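Local coordinates for protein thiosulfate sulfurtransferase YnjE (PDB 2WLR) that catalyses the transfer of sulfur from thiosulfate to cyanide, giving thiocyanate and sulfite, as a monomeric periplasmic enzyme built of rhodanese domains, at residues N32-T37 and Q124-Q129; L160-H165 and G251-V256; T204-Y209 and A226-V231; V219-L224 and E373-A378; L274-A279 and S387-G392. All blocks are in the same frame, centred on the assembly; numbering follows the deposited sequence.

Interaction 1: N32-T37 and Q124-Q129; sequences NGWPQT and QLVYPQ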
# COMPACT_ATOMS: atom_id res chain seq x y z
N ASN A 32 9.81 5.23 5.16
CA ASN A 32 9.77 3.85 4.68
C ASN A 32 11.15 3.31 4.30
O ASN A 32 11.35 2.09 4.26
CB ASN A 32 8.84 3.70 3.48
CG ASN A 32 7.38 3.90 3.81
OD1 ASN A 32 6.96 3.79 4.97
ND2 ASN A 32 6.58 4.07 2.77
N GLY A 33 12.07 4.19 3.94
CA GLY A 33 13.41 3.75 3.54
C GLY A 33 14.03 4.47 2.37
O GLY A 33 15.23 4.34 2.17
N TRP A 34 13.29 5.23 1.58
CA TRP A 34 13.91 5.96 0.48
C TRP A 34 14.92 6.95 1.06
O TRP A 34 14.60 7.74 1.91
CB TRP A 34 12.90 6.70 -0.35
CG TRP A 34 12.08 5.79 -1.17
CD1 TRP A 34 10.79 5.39 -0.92
CD2 TRP A 34 12.46 5.14 -2.39
NE1 TRP A 34 10.39 4.53 -1.87
CE2 TRP A 34 11.36 4.40 -2.82
CE3 TRP A 34 13.62 5.15 -3.18
CZ2 TRP A 34 11.37 3.63 -3.98
CZ3 TRP A 34 13.64 4.39 -4.31
CH2 TRP A 34 12.51 3.67 -4.74
N PRO A 35 16.17 6.90 0.57
CA PRO A 35 17.10 7.93 1.04
C PRO A 35 16.77 9.32 0.48
O PRO A 35 16.26 9.45 -0.63
CB PRO A 35 18.46 7.42 0.54
CG PRO A 35 18.25 6.04 0.06
CD PRO A 35 16.81 5.88 -0.26
N GLN A 36 17.13 10.36 1.22
CA GLN A 36 16.90 11.72 0.78
C GLN A 36 17.92 12.15 -0.29
O GLN A 36 17.68 13.12 -0.99
CB GLN A 36 16.89 12.67 1.97
CG GLN A 36 15.74 12.36 2.96
CD GLN A 36 15.63 13.33 4.09
OE1 GLN A 36 16.02 13.04 5.22
NE2 GLN A 36 15.06 14.50 3.80
N THR A 37 19.05 11.46 -0.33
CA THR A 37 20.11 11.68 -1.35
C THR A 37 20.68 10.31 -1.66
O THR A 37 20.54 9.37 -0.89
CB THR A 37 21.27 12.53 -0.79
OG1 THR A 37 21.79 11.90 0.38
CG2 THR A 37 20.80 13.94 -0.46
N GLN A 124 9.59 -0.97 -3.74
CA GLN A 124 8.37 -1.31 -4.48
C GLN A 124 7.31 -0.27 -4.44
O GLN A 124 6.36 -0.34 -5.21
CB GLN A 124 7.79 -2.61 -3.95
CG GLN A 124 8.69 -3.84 -4.25
CD GLN A 124 8.36 -5.06 -3.42
OE1 GLN A 124 7.45 -5.08 -2.59
NE2 GLN A 124 9.11 -6.13 -3.68
N LEU A 125 7.41 0.67 -3.50
CA LEU A 125 6.42 1.75 -3.31
C LEU A 125 7.13 3.04 -3.58
O LEU A 125 7.68 3.68 -2.68
CB LEU A 125 5.84 1.74 -1.88
CG LEU A 125 4.96 0.54 -1.59
CD1 LEU A 125 4.62 0.48 -0.11
CD2 LEU A 125 3.67 0.52 -2.38
N VAL A 126 7.12 3.44 -4.84
CA VAL A 126 7.86 4.64 -5.24
C VAL A 126 7.07 5.94 -4.97
O VAL A 126 5.90 5.92 -4.59
CB VAL A 126 8.31 4.55 -6.71
CG1 VAL A 126 9.00 3.18 -6.96
CG2 VAL A 126 7.11 4.78 -7.68
N TYR A 127 7.71 7.08 -5.18
CA TYR A 127 7.13 8.38 -4.91
C TYR A 127 7.43 9.32 -6.09
O TYR A 127 8.30 9.01 -6.93
CB TYR A 127 7.65 8.90 -3.57
CG TYR A 127 9.13 9.21 -3.51
CD1 TYR A 127 10.08 8.22 -3.33
CD2 TYR A 127 9.57 10.52 -3.61
CE1 TYR A 127 11.41 8.53 -3.25
CE2 TYR A 127 10.93 10.83 -3.55
CZ TYR A 127 11.83 9.83 -3.37
OH TYR A 127 13.16 10.20 -3.30
N PRO A 128 6.73 10.47 -6.18
CA PRO A 128 6.78 11.24 -7.43
C PRO A 128 8.16 11.73 -7.87
O PRO A 128 8.55 11.53 -9.03
CB PRO A 128 5.81 12.40 -7.17
CG PRO A 128 4.81 11.80 -6.25
CD PRO A 128 5.64 10.93 -5.32
N GLN A 129 8.90 12.36 -6.98
CA GLN A 129 10.22 12.85 -7.38
C GLN A 129 11.11 11.75 -7.94
O GLN A 129 11.86 11.96 -8.89
CB GLN A 129 10.92 13.58 -6.24
CG GLN A 129 12.12 14.39 -6.74
CD GLN A 129 11.72 15.52 -7.69
OE1 GLN A 129 10.78 16.28 -7.40
NE2 GLN A 129 12.40 15.62 -8.83
O HOH W 1 7.06 5.13 -0.24
O HOH W 2 8.29 3.11 0.37
O HOH W 3 15.18 8.24 -2.79
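Trp34 and Tyr127 start their rings toward each other through their first torsions: CG of Trp34 stands anti to its own carbonyl carbon (chi1 -72°), whereas CG of Tyr127 lies between backbone N and carbonyl carbon (chi1 66°). The pair is T-shaped, Tyr127 bringing an edge to the indole face with the planes at 66°. Tyr127 CE1 leads, 3.5 Å from Trp34 CG and above the five-membered ring. Indole suits this place, offering an apolar face and an N-H at its rim: NE1 donates to Leu125 O at 3.0 Å, the oxygen lying near the ring plane, though the nitrogen sits above the plane of the carbonyl. On the six-membered side, Trp34 CZ2 touches Val126 CG1 at 3.8 Å. Two waters accept from Asn32 ND2 and can donate to Leu125 O, and a third donates to Pro35 O (2.7 Å) while bonded to the hydroxyl of Tyr127. The contact joins the loop after helix 28-32 to strand 125-126, an outer strand of a parallel sheet, and to Tyr127, the N-cap residue of helix 128-135; Phe122 and Trp130 also meet the indole, and strand 231-234 flanks Leu125 and Val126.

Interaction 2: L160-H165 and G251-V256; sequences LYLISH and GTPPKV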
# COMPACT_ATOMS: atom_id res chain seq x y z
N LEU A 160 -9.80 10.36 -17.41
CA LEU A 160 -8.95 11.40 -16.84
C LEU A 160 -7.54 11.41 -17.43
O LEU A 160 -6.95 12.48 -17.60
CB LEU A 160 -8.91 11.22 -15.33
CG LEU A 160 -10.21 11.62 -14.64
CD1 LEU A 160 -10.15 11.15 -13.17
CD2 LEU A 160 -10.47 13.12 -14.78
N TYR A 161 -7.01 10.24 -17.76
CA TYR A 161 -5.72 10.11 -18.43
C TYR A 161 -5.62 11.00 -19.66
O TYR A 161 -4.59 11.58 -19.91
CB TYR A 161 -5.48 8.66 -18.83
CG TYR A 161 -4.23 8.39 -19.67
CD1 TYR A 161 -4.22 8.62 -21.06
CD2 TYR A 161 -3.07 7.86 -19.11
CE1 TYR A 161 -3.10 8.34 -21.82
CE2 TYR A 161 -1.95 7.58 -19.87
CZ TYR A 161 -1.96 7.83 -21.25
OH TYR A 161 -0.84 7.55 -21.99
N LEU A 162 -6.70 11.12 -20.43
CA LEU A 162 -6.62 11.96 -21.63
C LEU A 162 -6.37 13.45 -21.30
O LEU A 162 -5.78 14.18 -22.11
CB LEU A 162 -7.90 11.85 -22.46
CG LEU A 162 -8.25 10.47 -22.99
CD1 LEU A 162 -9.61 10.49 -23.71
CD2 LEU A 162 -7.17 9.96 -23.90
N ILE A 163 -6.86 13.90 -20.15
CA ILE A 163 -6.71 15.28 -19.73
C ILE A 163 -5.30 15.52 -19.16
O ILE A 163 -4.65 16.49 -19.50
CB ILE A 163 -7.78 15.65 -18.70
CG1 ILE A 163 -9.20 15.43 -19.25
CG2 ILE A 163 -7.59 17.11 -18.23
CD1 ILE A 163 -9.53 16.27 -20.45
N SER A 164 -4.87 14.65 -18.25
CA SER A 164 -3.54 14.73 -17.65
C SER A 164 -3.09 13.34 -17.20
O SER A 164 -3.87 12.59 -16.64
CB SER A 164 -3.57 15.64 -16.42
OG SER A 164 -2.27 16.06 -16.10
N HIS A 165 -1.84 13.02 -17.48
CA HIS A 165 -1.17 11.80 -16.99
C HIS A 165 0.30 12.04 -16.78
O HIS A 165 0.86 13.10 -17.15
CB HIS A 165 -1.42 10.58 -17.89
CG HIS A 165 -1.13 10.80 -19.34
ND1 HIS A 165 0.12 10.64 -19.91
CD2 HIS A 165 -1.97 11.07 -20.36
CE1 HIS A 165 0.04 10.90 -21.21
NE2 HIS A 165 -1.22 11.14 -21.51
N GLY A 251 -3.59 13.66 -23.76
CA GLY A 251 -3.98 12.98 -24.98
C GLY A 251 -3.98 11.47 -24.94
O GLY A 251 -3.74 10.83 -23.90
N THR A 252 -4.28 10.89 -26.09
CA THR A 252 -4.41 9.44 -26.25
C THR A 252 -3.09 8.73 -25.93
O THR A 252 -2.00 9.29 -26.13
CB THR A 252 -4.83 9.10 -27.69
OG1 THR A 252 -3.84 9.60 -28.59
CG2 THR A 252 -6.17 9.72 -28.02
N PRO A 253 -3.16 7.49 -25.39
CA PRO A 253 -1.90 6.78 -25.14
C PRO A 253 -1.06 6.62 -26.41
O PRO A 253 -1.60 6.17 -27.42
CB PRO A 253 -2.37 5.40 -24.62
CG PRO A 253 -3.75 5.59 -24.18
CD PRO A 253 -4.34 6.72 -24.98
N PRO A 254 0.24 6.96 -26.35
CA PRO A 254 1.15 6.75 -27.49
C PRO A 254 1.27 5.29 -27.88
O PRO A 254 1.06 4.42 -27.04
CB PRO A 254 2.51 7.21 -26.96
CG PRO A 254 2.19 8.15 -25.88
CD PRO A 254 0.93 7.65 -25.25
N LYS A 255 1.68 5.04 -29.12
CA LYS A 255 1.99 3.70 -29.58
C LYS A 255 3.08 3.07 -28.72
O LYS A 255 4.08 3.72 -28.41
CB LYS A 255 2.49 3.76 -31.03
CG LYS A 255 1.92 2.70 -31.90
CD LYS A 255 2.40 2.88 -33.35
CE LYS A 255 1.41 2.29 -34.34
NZ LYS A 255 0.68 1.14 -33.80
N VAL A 256 2.87 1.83 -28.32
CA VAL A 256 3.87 1.09 -27.59
C VAL A 256 4.44 -0.01 -28.49
O VAL A 256 3.69 -0.70 -29.19
CB VAL A 256 3.27 0.50 -26.29
CG1 VAL A 256 4.25 -0.37 -25.57
CG2 VAL A 256 2.80 1.65 -25.39
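Leu162 O and Gly251 N form the tight centre of this contact, a backbone hydrogen bond of 2.8 Å that is nearly straight at 170°; here the two segments come to 4.4 Å between the CA atoms of Leu162 and Gly251. Gly251 fits because its positive phi, 92°, would press a side chain against the preceding carbonyl oxygen. Its own carbonyl oxygen turns to two aromatic side chains, Tyr161 in the short helix 160-163 and His165 just after it: Tyr161 CE1 lies 3.3 Å from Gly251 O, and His165 NE2 makes a weak hydrogen bond to the same oxygen at 3.5 Å. CG of Tyr161 is anti to the backbone N (chi1 174°), and the ring beyond it is buried; its CE1 packs on Pro253 CG at 3.7 Å and its OH reaches CD of Pro254. That hydroxyl is bonded to Ala169 O, while Tyr171 meets the ring edge-to-face, so the phenol belongs to the domain interior. Toward solvent the fit is looser. Leu162 CD2 comes to 3.5 Å from Gly251 O and 3.7 Å from Thr252 CA, but stays 4.4 Å from Pro253 CD, and Thr252 and Pro254 are exposed. Prolines suit this outer run, since a chain without regular bonding is stiffened by their rings, which also give the tyrosine apolar carbon to lie against. The chemistry across the two segments is one good backbone bond, joined by a weak imidazole bond and by apolar tyrosine-proline contacts.

Interaction 3: T204-Y209 and A226-V231; sequences TTVILY and AGVKDV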
# COMPACT_ATOMS: atom_id res chain seq x y z
N THR A 204 11.11 -6.61 -17.67
CA THR A 204 10.77 -5.21 -17.74
C THR A 204 10.22 -4.77 -16.39
O THR A 204 9.31 -5.43 -15.86
CB THR A 204 9.66 -4.94 -18.76
OG1 THR A 204 10.02 -5.50 -20.03
CG2 THR A 204 9.37 -3.43 -18.91
N THR A 205 10.78 -3.71 -15.82
CA THR A 205 10.22 -3.13 -14.59
C THR A 205 8.95 -2.39 -14.95
O THR A 205 8.93 -1.58 -15.85
CB THR A 205 11.18 -2.16 -13.90
OG1 THR A 205 12.36 -2.87 -13.52
CG2 THR A 205 10.51 -1.54 -12.63
N VAL A 206 7.88 -2.64 -14.21
CA VAL A 206 6.60 -1.95 -14.45
C VAL A 206 6.24 -1.14 -13.21
O VAL A 206 6.13 -1.70 -12.11
CB VAL A 206 5.50 -2.92 -14.80
CG1 VAL A 206 4.21 -2.17 -15.01
CG2 VAL A 206 5.85 -3.77 -16.07
N ILE A 207 6.05 0.15 -13.40
CA ILE A 207 5.59 1.05 -12.34
C ILE A 207 4.15 1.43 -12.68
O ILE A 207 3.90 2.13 -13.66
CB ILE A 207 6.51 2.28 -12.18
CG1 ILE A 207 7.97 1.82 -11.97
CG2 ILE A 207 6.06 3.15 -11.04
CD1 ILE A 207 8.91 2.53 -12.83
N LEU A 208 3.22 1.01 -11.86
CA LEU A 208 1.80 1.28 -12.04
C LEU A 208 1.32 2.36 -11.10
O LEU A 208 1.76 2.47 -9.94
CB LEU A 208 0.99 -0.00 -11.81
CG LEU A 208 1.07 -1.01 -12.96
CD1 LEU A 208 1.06 -2.45 -12.47
CD2 LEU A 208 -0.06 -0.74 -13.97
N TYR A 209 0.38 3.16 -11.59
CA TYR A 209 -0.32 4.11 -10.73
C TYR A 209 -1.74 4.20 -11.15
O TYR A 209 -2.09 3.85 -12.26
CB TYR A 209 0.33 5.50 -10.72
CG TYR A 209 0.08 6.33 -11.98
CD1 TYR A 209 0.85 6.17 -13.12
CD2 TYR A 209 -0.94 7.28 -12.02
CE1 TYR A 209 0.59 6.94 -14.27
CE2 TYR A 209 -1.17 8.03 -13.15
CZ TYR A 209 -0.42 7.86 -14.25
OH TYR A 209 -0.67 8.61 -15.39
N ALA A 226 1.80 -13.55 -13.26
CA ALA A 226 2.19 -13.94 -14.61
C ALA A 226 3.68 -14.21 -14.71
O ALA A 226 4.11 -15.12 -15.41
CB ALA A 226 1.78 -12.89 -15.58
N GLY A 227 4.46 -13.39 -14.03
CA GLY A 227 5.90 -13.53 -14.00
C GLY A 227 6.70 -12.28 -14.26
O GLY A 227 7.90 -12.39 -14.48
N VAL A 228 6.10 -11.09 -14.25
CA VAL A 228 6.88 -9.84 -14.28
C VAL A 228 7.63 -9.75 -12.94
O VAL A 228 7.02 -9.77 -11.89
CB VAL A 228 6.02 -8.58 -14.53
CG1 VAL A 228 6.91 -7.33 -14.65
CG2 VAL A 228 5.15 -8.72 -15.77
N LYS A 229 8.96 -9.71 -12.98
CA LYS A 229 9.76 -9.83 -11.77
C LYS A 229 9.68 -8.59 -10.90
O LYS A 229 9.55 -8.70 -9.67
CB LYS A 229 11.21 -10.14 -12.13
CG LYS A 229 11.41 -11.48 -12.82
CD LYS A 229 12.89 -11.80 -13.13
CE LYS A 229 13.12 -13.30 -13.27
NZ LYS A 229 12.93 -14.04 -11.97
N ASP A 230 9.76 -7.42 -11.51
CA ASP A 230 9.89 -6.15 -10.82
C ASP A 230 8.67 -5.29 -11.15
O ASP A 230 8.61 -4.67 -12.19
CB ASP A 230 11.23 -5.50 -11.20
CG ASP A 230 11.49 -4.18 -10.48
OD1 ASP A 230 10.71 -3.83 -9.56
OD2 ASP A 230 12.50 -3.53 -10.84
N VAL A 231 7.69 -5.30 -10.24
CA VAL A 231 6.47 -4.54 -10.34
C VAL A 231 6.39 -3.65 -9.09
O VAL A 231 6.54 -4.12 -7.95
CB VAL A 231 5.21 -5.42 -10.43
CG1 VAL A 231 3.98 -4.56 -10.55
CG2 VAL A 231 5.28 -6.39 -11.62
O HOH W 4 10.55 -7.18 -14.33
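Thr205 lays its CB branches against the carboxylate of Asp230: OG1 donates to Asp230 OD2 at 2.8 Å, and the methyl CG2 lies 3.3 Å from the same oxygen. The hydroxyl comes from above the carboxylate plane, 52° out of it. Asp230 can receive it because its CG is anti to the backbone N (chi1 -178°), and its other oxygen, OD1, forms a salt bridge with Arg232. Threonine serves well here, offering a donor and a methyl as the two branches of one CB. An alanine in place of Asp230 would probably leave Thr205 OG1 without this acceptor and Arg232 without this ionic partner, both freer to turn. The backbone continues the pairing: Val206 N donates to Asp230 O at 3.0 Å, and Val231 CA makes a C-H...O contact with Val206 O at 3.4 Å. Water 4 bonds to Asp230 N and, weakly, to Thr204 O, linking the two segments just ahead of the Val206-Val231 bridge. On the face carrying Val206 and Val231, aliphatic groups close the interior; Val206 CG2 meets Val228 CG1 at 4.0 Å, their side chains crossing at about a right angle, and Leu208 CD1 reaches Val231 CG1. Strand 205-209, helix 213-226 and parallel strand 231-234 form a beta-alpha-beta unit, the building block of the alpha/beta rhodanese fold.

Interaction 4: V219-L224 and E373-A378; sequences VAQIML and ETFMYA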
# COMPACT_ATOMS: atom_id res chain seq x y z
N VAL A 219 -3.87 -4.72 -11.22
CA VAL A 219 -3.06 -5.03 -12.39
C VAL A 219 -1.69 -5.54 -11.93
O VAL A 219 -1.17 -6.51 -12.46
CB VAL A 219 -2.91 -3.82 -13.31
CG1 VAL A 219 -2.00 -4.11 -14.49
CG2 VAL A 219 -4.28 -3.36 -13.81
N ALA A 220 -1.10 -4.89 -10.93
CA ALA A 220 0.20 -5.28 -10.47
C ALA A 220 0.26 -6.69 -9.98
O ALA A 220 1.21 -7.42 -10.29
CB ALA A 220 0.68 -4.31 -9.36
N GLN A 221 -0.68 -7.09 -9.12
CA GLN A 221 -0.63 -8.41 -8.54
C GLN A 221 -0.78 -9.48 -9.63
O GLN A 221 -0.12 -10.52 -9.59
CB GLN A 221 -1.70 -8.55 -7.45
CG GLN A 221 -1.70 -9.89 -6.67
CD GLN A 221 -2.46 -11.02 -7.38
OE1 GLN A 221 -3.18 -10.78 -8.31
NE2 GLN A 221 -2.25 -12.26 -6.93
N ILE A 222 -1.63 -9.20 -10.63
CA ILE A 222 -1.83 -10.14 -11.73
C ILE A 222 -0.55 -10.25 -12.57
O ILE A 222 -0.14 -11.34 -12.97
CB ILE A 222 -3.06 -9.76 -12.56
CG1 ILE A 222 -4.32 -10.11 -11.78
CG2 ILE A 222 -3.08 -10.54 -13.90
CD1 ILE A 222 -5.58 -9.44 -12.27
N MSE A 223 0.15 -9.14 -12.75
CA MSE A 223 1.46 -9.19 -13.44
C MSE A 223 2.49 -9.99 -12.68
O MSE A 223 3.29 -10.72 -13.29
CB MSE A 223 1.99 -7.80 -13.70
CG MSE A 223 1.21 -7.08 -14.77
SE MSE A 223 2.07 -5.40 -15.23
CE MSE A 223 0.79 -4.91 -16.68
N LEU A 224 2.49 -9.88 -11.34
CA LEU A 224 3.45 -10.65 -10.53
C LEU A 224 3.14 -12.15 -10.66
O LEU A 224 4.04 -12.97 -10.82
CB LEU A 224 3.41 -10.22 -9.06
CG LEU A 224 4.09 -8.89 -8.79
CD1 LEU A 224 3.65 -8.40 -7.40
CD2 LEU A 224 5.60 -8.96 -8.85
N GLU A 373 -4.45 -4.38 -3.32
CA GLU A 373 -3.74 -3.30 -2.64
C GLU A 373 -3.10 -3.82 -1.36
O GLU A 373 -1.90 -3.52 -1.10
CB GLU A 373 -4.71 -2.13 -2.38
CG GLU A 373 -4.05 -0.96 -1.68
CD GLU A 373 -4.90 0.29 -1.62
OE1 GLU A 373 -6.06 0.30 -2.14
OE2 GLU A 373 -4.41 1.29 -1.06
N THR A 374 -3.82 -4.56 -0.53
CA THR A 374 -3.23 -5.10 0.69
C THR A 374 -2.14 -6.10 0.39
O THR A 374 -1.14 -6.15 1.12
CB THR A 374 -4.24 -5.72 1.66
OG1 THR A 374 -5.08 -6.66 1.00
CG2 THR A 374 -5.12 -4.62 2.25
N PHE A 375 -2.32 -6.92 -0.65
CA PHE A 375 -1.25 -7.81 -1.08
C PHE A 375 0.02 -7.03 -1.37
O PHE A 375 1.13 -7.40 -0.93
CB PHE A 375 -1.64 -8.58 -2.33
CG PHE A 375 -0.52 -9.35 -2.94
CD1 PHE A 375 0.29 -8.76 -3.87
CD2 PHE A 375 -0.31 -10.68 -2.63
CE1 PHE A 375 1.33 -9.46 -4.47
CE2 PHE A 375 0.74 -11.37 -3.22
CZ PHE A 375 1.55 -10.74 -4.15
N MSE A 376 -0.09 -5.95 -2.15
CA MSE A 376 1.10 -5.16 -2.48
C MSE A 376 1.75 -4.55 -1.26
O MSE A 376 2.97 -4.52 -1.17
CB MSE A 376 0.81 -4.11 -3.55
CG MSE A 376 0.36 -4.66 -4.89
SE MSE A 376 1.73 -5.74 -5.78
CE MSE A 376 2.89 -4.25 -6.37
N TYR A 377 0.96 -4.04 -0.32
CA TYR A 377 1.53 -3.54 0.94
C TYR A 377 2.23 -4.65 1.74
O TYR A 377 3.36 -4.48 2.16
CB TYR A 377 0.46 -2.85 1.77
CG TYR A 377 -0.16 -1.62 1.15
CD1 TYR A 377 0.49 -0.90 0.12
CD2 TYR A 377 -1.43 -1.20 1.53
CE1 TYR A 377 -0.07 0.22 -0.44
CE2 TYR A 377 -1.98 -0.07 0.96
CZ TYR A 377 -1.29 0.62 -0.02
OH TYR A 377 -1.87 1.74 -0.59
N ALA A 378 1.58 -5.80 1.91
CA ALA A 378 2.20 -6.91 2.65
C ALA A 378 3.48 -7.39 1.99
O ALA A 378 4.43 -7.71 2.64
CB ALA A 378 1.20 -8.08 2.75
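Phe375 and Gln221 cross at about a right angle where two helices of different rhodanese domains pack together, 213-226 of the second and 369-380 of the third. The helix segments approach to 9.6 Å between axes, at an angle of 63°. Gln221 CG, anti to the backbone N (chi1 -176°), lies over the ring face of Phe375, a CH-pi contact of 3.8 Å to the centroid, while Leu224 CD1 lies at the ring edge, 3.9 Å from Phe375 CE1. The glutamine chain then bends at chi2, and its amide plane stands 89° from the ring. Phe375 suits the site because a flat ring can use its face and edge against different partners. A serine in place of Phe375 would probably open a gap beneath Gln221 and leave Leu224 CD1 without its aromatic neighbour. Beside the ring, the selenomethionine at 376 and Leu224 reach toward each other tip to tip. Leucine offers a branched apolar end, and alanine at 220 lets the bent Met376 chain come close to the helix. Val388 touches both Phe375 and Gln221 from the third-domain sheet, and Leu233 touches Met376 and Ala220 from the second. Past the selenium, the terminal methyl CE of Met376 meets Ala220 CB at 3.7 Å.

Interaction 5: L274-A279 and S387-G392; sequences LDMEQA and SVYDGG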
# COMPACT_ATOMS: atom_id res chain seq x y z
N LEU A 274 -4.90 -17.69 -5.28
CA LEU A 274 -5.59 -18.88 -4.82
C LEU A 274 -6.95 -19.00 -5.46
O LEU A 274 -7.62 -18.01 -5.75
CB LEU A 274 -5.78 -18.89 -3.30
CG LEU A 274 -4.56 -18.79 -2.43
CD1 LEU A 274 -4.98 -19.12 -0.99
CD2 LEU A 274 -3.43 -19.73 -2.83
N ASP A 275 -7.34 -20.26 -5.66
CA ASP A 275 -8.69 -20.58 -6.05
C ASP A 275 -9.55 -20.88 -4.80
O ASP A 275 -9.06 -20.85 -3.68
CB ASP A 275 -8.71 -21.74 -7.07
CG ASP A 275 -8.35 -23.10 -6.49
OD1 ASP A 275 -8.37 -23.33 -5.26
OD2 ASP A 275 -8.06 -23.99 -7.33
N MSE A 276 -10.83 -21.19 -5.03
CA MSE A 276 -11.75 -21.33 -3.90
C MSE A 276 -11.38 -22.44 -2.94
O MSE A 276 -11.48 -22.26 -1.73
CB MSE A 276 -13.16 -21.55 -4.40
CG MSE A 276 -14.18 -21.63 -3.28
SE MSE A 276 -15.97 -21.34 -3.96
CE MSE A 276 -16.00 -22.85 -5.18
N GLU A 277 -10.97 -23.59 -3.46
CA GLU A 277 -10.62 -24.71 -2.59
C GLU A 277 -9.34 -24.49 -1.80
O GLU A 277 -9.23 -24.86 -0.62
CB GLU A 277 -10.59 -26.00 -3.41
CG GLU A 277 -11.97 -26.39 -3.94
CD GLU A 277 -13.07 -26.37 -2.87
OE1 GLU A 277 -12.89 -26.97 -1.78
OE2 GLU A 277 -14.12 -25.73 -3.11
N GLN A 278 -8.37 -23.82 -2.41
CA GLN A 278 -7.15 -23.44 -1.70
C GLN A 278 -7.47 -22.43 -0.59
O GLN A 278 -6.96 -22.55 0.53
CB GLN A 278 -6.14 -22.83 -2.66
CG GLN A 278 -5.54 -23.81 -3.65
CD GLN A 278 -4.73 -23.10 -4.70
OE1 GLN A 278 -5.20 -22.17 -5.35
NE2 GLN A 278 -3.51 -23.53 -4.87
N ALA A 279 -8.33 -21.47 -0.88
CA ALA A 279 -8.73 -20.48 0.12
C ALA A 279 -9.44 -21.15 1.29
O ALA A 279 -9.14 -20.86 2.46
CB ALA A 279 -9.62 -19.42 -0.52
N SER A 387 -0.94 -13.97 -0.74
CA SER A 387 -1.63 -14.20 -2.02
C SER A 387 -2.95 -13.47 -2.03
O SER A 387 -3.36 -12.85 -1.03
CB SER A 387 -1.90 -15.67 -2.25
OG SER A 387 -2.74 -16.20 -1.21
N VAL A 388 -3.63 -13.55 -3.17
CA VAL A 388 -4.99 -13.05 -3.31
C VAL A 388 -5.87 -14.23 -3.68
O VAL A 388 -5.53 -15.01 -4.56
CB VAL A 388 -5.11 -11.94 -4.35
CG1 VAL A 388 -6.56 -11.63 -4.66
CG2 VAL A 388 -4.34 -10.68 -3.88
N TYR A 389 -6.98 -14.41 -2.95
CA TYR A 389 -8.05 -15.32 -3.35
C TYR A 389 -8.96 -14.54 -4.29
O TYR A 389 -9.77 -13.71 -3.89
CB TYR A 389 -8.78 -15.87 -2.10
CG TYR A 389 -10.14 -16.48 -2.44
CD1 TYR A 389 -10.30 -17.26 -3.56
CD2 TYR A 389 -11.28 -16.27 -1.61
CE1 TYR A 389 -11.53 -17.79 -3.91
CE2 TYR A 389 -12.51 -16.83 -1.95
CZ TYR A 389 -12.62 -17.59 -3.08
OH TYR A 389 -13.83 -18.14 -3.48
N ASP A 390 -8.80 -14.79 -5.58
CA ASP A 390 -9.41 -13.99 -6.63
C ASP A 390 -10.95 -13.96 -6.51
O ASP A 390 -11.58 -12.88 -6.48
CB ASP A 390 -8.99 -14.55 -8.01
CG ASP A 390 -9.15 -13.56 -9.17
OD1 ASP A 390 -9.66 -12.43 -9.01
OD2 ASP A 390 -8.79 -13.96 -10.30
N GLY A 391 -11.54 -15.15 -6.39
CA GLY A 391 -13.01 -15.25 -6.42
C GLY A 391 -13.72 -14.41 -5.37
O GLY A 391 -14.78 -13.81 -5.63
N GLY A 392 -13.15 -14.38 -4.17
CA GLY A 392 -13.68 -13.58 -3.09
C GLY A 392 -15.10 -13.92 -2.73
O GLY A 392 -15.57 -15.06 -2.88
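Leu274 N gives the shortest polar bond between these segments, donating to Val388 O at 2.8 Å and 168°. Leu274 O is in turn approached by Asp390 N in a weak bond of 3.4 Å, and it lies at the ring edge of Tyr389, near CD1. Tyr389 and Leu274 bury the most surface. Ala279 CB sits over one face of the Tyr389 ring in a CH-pi contact, 3.7 Å from the centroid, and Gly392 N lies over the opposite face. A methyl is a good fit here, being small enough to let helix 276-280 settle close on the ring. Tyr389 CG is anti to its backbone N (chi1 163°), and the side chain runs beside the selenomethionine at 276, pointing the same way; Met276 CG is 3.5 Å from Tyr389 OH. That hydroxyl bonds to Glu395. Leu274 and Tyr389 form a parallel bridge joining the edge strand 273-274 to strand 386-389 in the parallel sheet of the third rhodanese domain. Just after the edge strand comes a capping box: Gln278 N donates to Asp275 OD1 at 2.9 Å, and Asp275 N donates back to Gln278 OE1. Aspartate is apt at an N-cap because its short carboxylate can receive an N-H of the first turn. Leu274 CG also meets Ser387 OG at 3.4 Å, and that hydroxyl is bonded to Ser362 on the neighbouring strand.

In the fold
Interactions 1, 3, 4 and 5 are buried, with interaction 4 nearest the chain's centre. Interactions 3 and 4 share helix 213-226: the face carrying Val231 and Leu208 in interaction 3 packs on Ala220 of interaction 4. Interaction 4 joins two domains and is wholly apolar across its segments, whereas interactions 3 and 5 add strands within parallel sheets through backbone bonds, interaction 3 with a side-chain hydrogen bond too. Interaction 5 continues from interaction 4 through Phe375, which packs on Ser387 and Val388. Interaction 1 reaches the same sheet as interaction 3 where Val126 meets Ile207, but mixes aromatic packing with ordered water. Interaction 2 is the most peripheral, about 25 Å from the chain's centre to its own, and encloses interaction 3 along the sequence.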